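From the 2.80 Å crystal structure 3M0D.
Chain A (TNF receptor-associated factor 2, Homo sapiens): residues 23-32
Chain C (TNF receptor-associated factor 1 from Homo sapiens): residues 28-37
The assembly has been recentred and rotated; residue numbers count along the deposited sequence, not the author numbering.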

# COMPACT_ATOMS: atom_id res chain seq x y z
N VAL A 23 11.08 -12.87 2.39
CA VAL A 23 9.78 -13.05 1.77
C VAL A 23 9.10 -11.73 1.42
O VAL A 23 8.50 -11.57 0.35
CB VAL A 23 8.81 -13.84 2.71
CG1 VAL A 23 7.43 -13.97 2.07
CG2 VAL A 23 9.35 -15.21 3.04
N LEU A 24 9.18 -10.78 2.35
CA LEU A 24 8.61 -9.47 2.11
C LEU A 24 9.18 -8.89 0.83
O LEU A 24 8.42 -8.44 -0.03
CB LEU A 24 8.90 -8.53 3.26
CG LEU A 24 8.37 -7.12 3.06
CD1 LEU A 24 6.88 -7.15 2.70
CD2 LEU A 24 8.65 -6.28 4.30
N ASN A 25 10.50 -8.90 0.69
CA ASN A 25 11.13 -8.39 -0.51
C ASN A 25 10.62 -9.06 -1.78
O ASN A 25 10.38 -8.39 -2.79
CB ASN A 25 12.64 -8.55 -0.44
CG ASN A 25 13.31 -7.39 0.23
OD1 ASN A 25 14.20 -7.59 1.05
ND2 ASN A 25 12.88 -6.19 -0.07
N ARG A 26 10.50 -10.38 -1.73
CA ARG A 26 10.02 -11.12 -2.88
C ARG A 26 8.64 -10.59 -3.27
O ARG A 26 8.38 -10.34 -4.44
CB ARG A 26 10.00 -12.63 -2.60
CG ARG A 26 9.76 -13.54 -3.82
CD ARG A 26 10.81 -13.35 -4.91
NE ARG A 26 10.47 -13.99 -6.19
CZ ARG A 26 9.62 -13.48 -7.09
NH1 ARG A 26 8.98 -12.33 -6.87
NH2 ARG A 26 9.39 -14.12 -8.22
N GLU A 27 7.76 -10.39 -2.29
CA GLU A 27 6.39 -9.96 -2.59
C GLU A 27 6.31 -8.54 -3.13
O GLU A 27 5.55 -8.27 -4.05
CB GLU A 27 5.45 -10.14 -1.41
CG GLU A 27 5.23 -11.60 -1.00
CD GLU A 27 4.78 -12.51 -2.15
OE1 GLU A 27 3.96 -12.08 -3.00
OE2 GLU A 27 5.26 -13.68 -2.19
N VAL A 28 7.11 -7.64 -2.57
CA VAL A 28 7.24 -6.31 -3.15
C VAL A 28 7.54 -6.42 -4.64
O VAL A 28 6.92 -5.76 -5.47
CB VAL A 28 8.33 -5.49 -2.45
CG1 VAL A 28 8.55 -4.17 -3.18
CG2 VAL A 28 7.93 -5.22 -1.03
N GLU A 29 8.50 -7.29 -4.98
CA GLU A 29 8.86 -7.52 -6.37
C GLU A 29 7.69 -8.04 -7.22
O GLU A 29 7.52 -7.62 -8.36
CB GLU A 29 10.07 -8.45 -6.47
CG GLU A 29 10.37 -8.96 -7.87
CD GLU A 29 10.92 -7.89 -8.81
OE1 GLU A 29 11.42 -6.85 -8.30
OE2 GLU A 29 10.86 -8.11 -10.05
N ARG A 30 6.91 -8.98 -6.67
CA ARG A 30 5.78 -9.50 -7.41
C ARG A 30 4.68 -8.41 -7.57
O ARG A 30 4.03 -8.30 -8.63
CB ARG A 30 5.23 -10.81 -6.80
CG ARG A 30 4.12 -11.51 -7.66
CD ARG A 30 4.03 -13.06 -7.47
NE ARG A 30 4.93 -13.84 -8.34
CZ ARG A 30 5.03 -15.18 -8.34
NH1 ARG A 30 4.28 -15.91 -7.52
NH2 ARG A 30 5.88 -15.79 -9.16
N VAL A 31 4.50 -7.58 -6.54
CA VAL A 31 3.54 -6.48 -6.63
C VAL A 31 4.02 -5.44 -7.65
O VAL A 31 3.25 -4.96 -8.49
CB VAL A 31 3.27 -5.80 -5.26
CG1 VAL A 31 2.56 -4.47 -5.45
CG2 VAL A 31 2.44 -6.71 -4.34
N ALA A 32 5.31 -5.11 -7.59
CA ALA A 32 5.89 -4.18 -8.53
C ALA A 32 5.69 -4.66 -9.97
O ALA A 32 5.41 -3.86 -10.87
CB ALA A 32 7.37 -3.97 -8.23
N GLU C 28 1.08 -3.91 4.68
CA GLU C 28 0.89 -2.86 3.71
C GLU C 28 0.96 -3.42 2.30
O GLU C 28 0.08 -3.20 1.47
CB GLU C 28 1.94 -1.78 3.90
CG GLU C 28 1.62 -0.48 3.19
CD GLU C 28 2.52 0.63 3.64
OE1 GLU C 28 3.25 0.42 4.64
OE2 GLU C 28 2.51 1.70 2.98
N VAL C 29 2.04 -4.16 2.04
CA VAL C 29 2.26 -4.81 0.76
C VAL C 29 1.04 -5.68 0.34
O VAL C 29 0.70 -5.76 -0.84
CB VAL C 29 3.58 -5.66 0.79
CG1 VAL C 29 3.63 -6.66 -0.34
CG2 VAL C 29 4.79 -4.77 0.72
N GLU C 30 0.40 -6.30 1.33
CA GLU C 30 -0.69 -7.22 1.06
C GLU C 30 -1.97 -6.50 0.60
O GLU C 30 -2.59 -6.88 -0.40
CB GLU C 30 -0.97 -8.06 2.32
CG GLU C 30 -1.85 -9.27 2.05
CD GLU C 30 -1.56 -9.90 0.70
OE1 GLU C 30 -0.35 -10.10 0.40
OE2 GLU C 30 -2.52 -10.19 -0.05
N ALA C 31 -2.36 -5.47 1.34
CA ALA C 31 -3.45 -4.59 0.96
C ALA C 31 -3.26 -4.04 -0.47
O ALA C 31 -4.23 -3.87 -1.21
CB ALA C 31 -3.57 -3.44 1.97
N SER C 32 -2.01 -3.74 -0.83
CA SER C 32 -1.66 -3.26 -2.17
C SER C 32 -1.98 -4.33 -3.20
O SER C 32 -2.57 -4.05 -4.23
CB SER C 32 -0.17 -2.90 -2.27
OG SER C 32 0.12 -1.67 -1.65
N HIS C 33 -1.57 -5.55 -2.88
CA HIS C 33 -1.77 -6.72 -3.75
C HIS C 33 -3.26 -6.98 -3.99
O HIS C 33 -3.66 -7.31 -5.10
CB HIS C 33 -1.13 -7.95 -3.11
CG HIS C 33 -0.64 -8.96 -4.10
ND1 HIS C 33 -1.42 -9.44 -5.12
CD2 HIS C 33 0.56 -9.59 -4.21
CE1 HIS C 33 -0.73 -10.32 -5.83
NE2 HIS C 33 0.48 -10.42 -5.30
N LEU C 34 -4.06 -6.85 -2.94
CA LEU C 34 -5.49 -7.06 -3.04
C LEU C 34 -6.19 -5.94 -3.84
O LEU C 34 -7.03 -6.21 -4.70
CB LEU C 34 -6.06 -7.15 -1.64
CG LEU C 34 -7.44 -7.76 -1.52
CD1 LEU C 34 -7.61 -8.22 -0.08
CD2 LEU C 34 -8.50 -6.75 -1.93
N ALA C 35 -5.87 -4.69 -3.53
CA ALA C 35 -6.41 -3.56 -4.26
C ALA C 35 -6.10 -3.77 -5.73
O ALA C 35 -6.95 -3.56 -6.60
CB ALA C 35 -5.77 -2.28 -3.78
N LEU C 36 -4.87 -4.17 -5.98
CA LEU C 36 -4.37 -4.40 -7.32
C LEU C 36 -5.09 -5.55 -8.06
O LEU C 36 -5.58 -5.36 -9.17
CB LEU C 36 -2.86 -4.67 -7.27
CG LEU C 36 -2.07 -4.43 -8.55
CD1 LEU C 36 -2.63 -3.24 -9.33
CD2 LEU C 36 -0.65 -4.18 -8.19
N ALA C 37 -5.14 -6.72 -7.43
CA ALA C 37 -5.70 -7.92 -8.04
C ALA C 37 -7.17 -7.73 -8.35
O ALA C 37 -7.74 -8.40 -9.24
CB ALA C 37 -5.52 -9.11 -7.12

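Both stretches are helical from end to end, and each helix extends beyond the residues given here. The two run in the same general direction, with 26° between their N-to-C directions. Their axes come within 10.1 Å of each other. Each helix satisfies its own backbone through i to i+4 hydrogen bonds, such as Val A31 N to Glu A27 O at 2.8 Å and His C33 N to Val C29 O at 3.1 Å. No hydrogen bond crosses between the stretches, so side-chain packing carries the contact. In register, Val A28 CA lies 6.5 Å from Val C29 CA, and Val A31 CA lies 6.0 Å from His C33 CA. The contact buries 348 Å² in total.

Val C29 is a knob in a hole. Its CA-to-CB bond points toward chain A, and its side chain sits among Leu A24, Glu A27, Val A28 and Val A31. Val C29 CG2 lies 3.7 Å from Leu A24 CD1 and 3.6 Å from Val A28 CG2. Val C29 CG1 lies 4.1 Å from Glu A27 CB and 4.2 Å from Val A31 CG2. The compact, branched valine thus offers a methyl to each side of the pocket. Leu A24 starts sideways, but its longer side chain brings its end nearer to the knob.

Val A31 has the largest area covered by the other stretch, 92 Å². It is a t rotamer, and its two methyls reach different neighbours. Val A31 CG2 approaches His C33 CD2 at 3.4 Å, a close van der Waals contact made obliquely to the ring. Val A31 CG1 lies 4.2 Å from Leu C36 CD2 and 4.5 Å from Ser C32 CB. Leu C36 points toward chain A and extends the apolar surface by one helical turn beyond Ser C32.

Ser C32 is buried, and its small side chain also points toward chain A. Its hydroxyl turns back to its own helix, where Ser C32 OG donates a weak hydrogen bond to Glu C28 O at 3.5 Å. This gives the polar group a partner without one from chain A.

More polar residues border the valines. The His C33 side chain starts sideways and its end comes nearer, with CD2 4.4 Å from Glu A27 OE1. Glu A27 lends its aliphatic CB to the packing, while its carboxylate remains at the partly exposed margin. Arg A30 passes the ring with its CG 4.5 Å from His C33 NE2, and the end of its long side chain leads away from chain C.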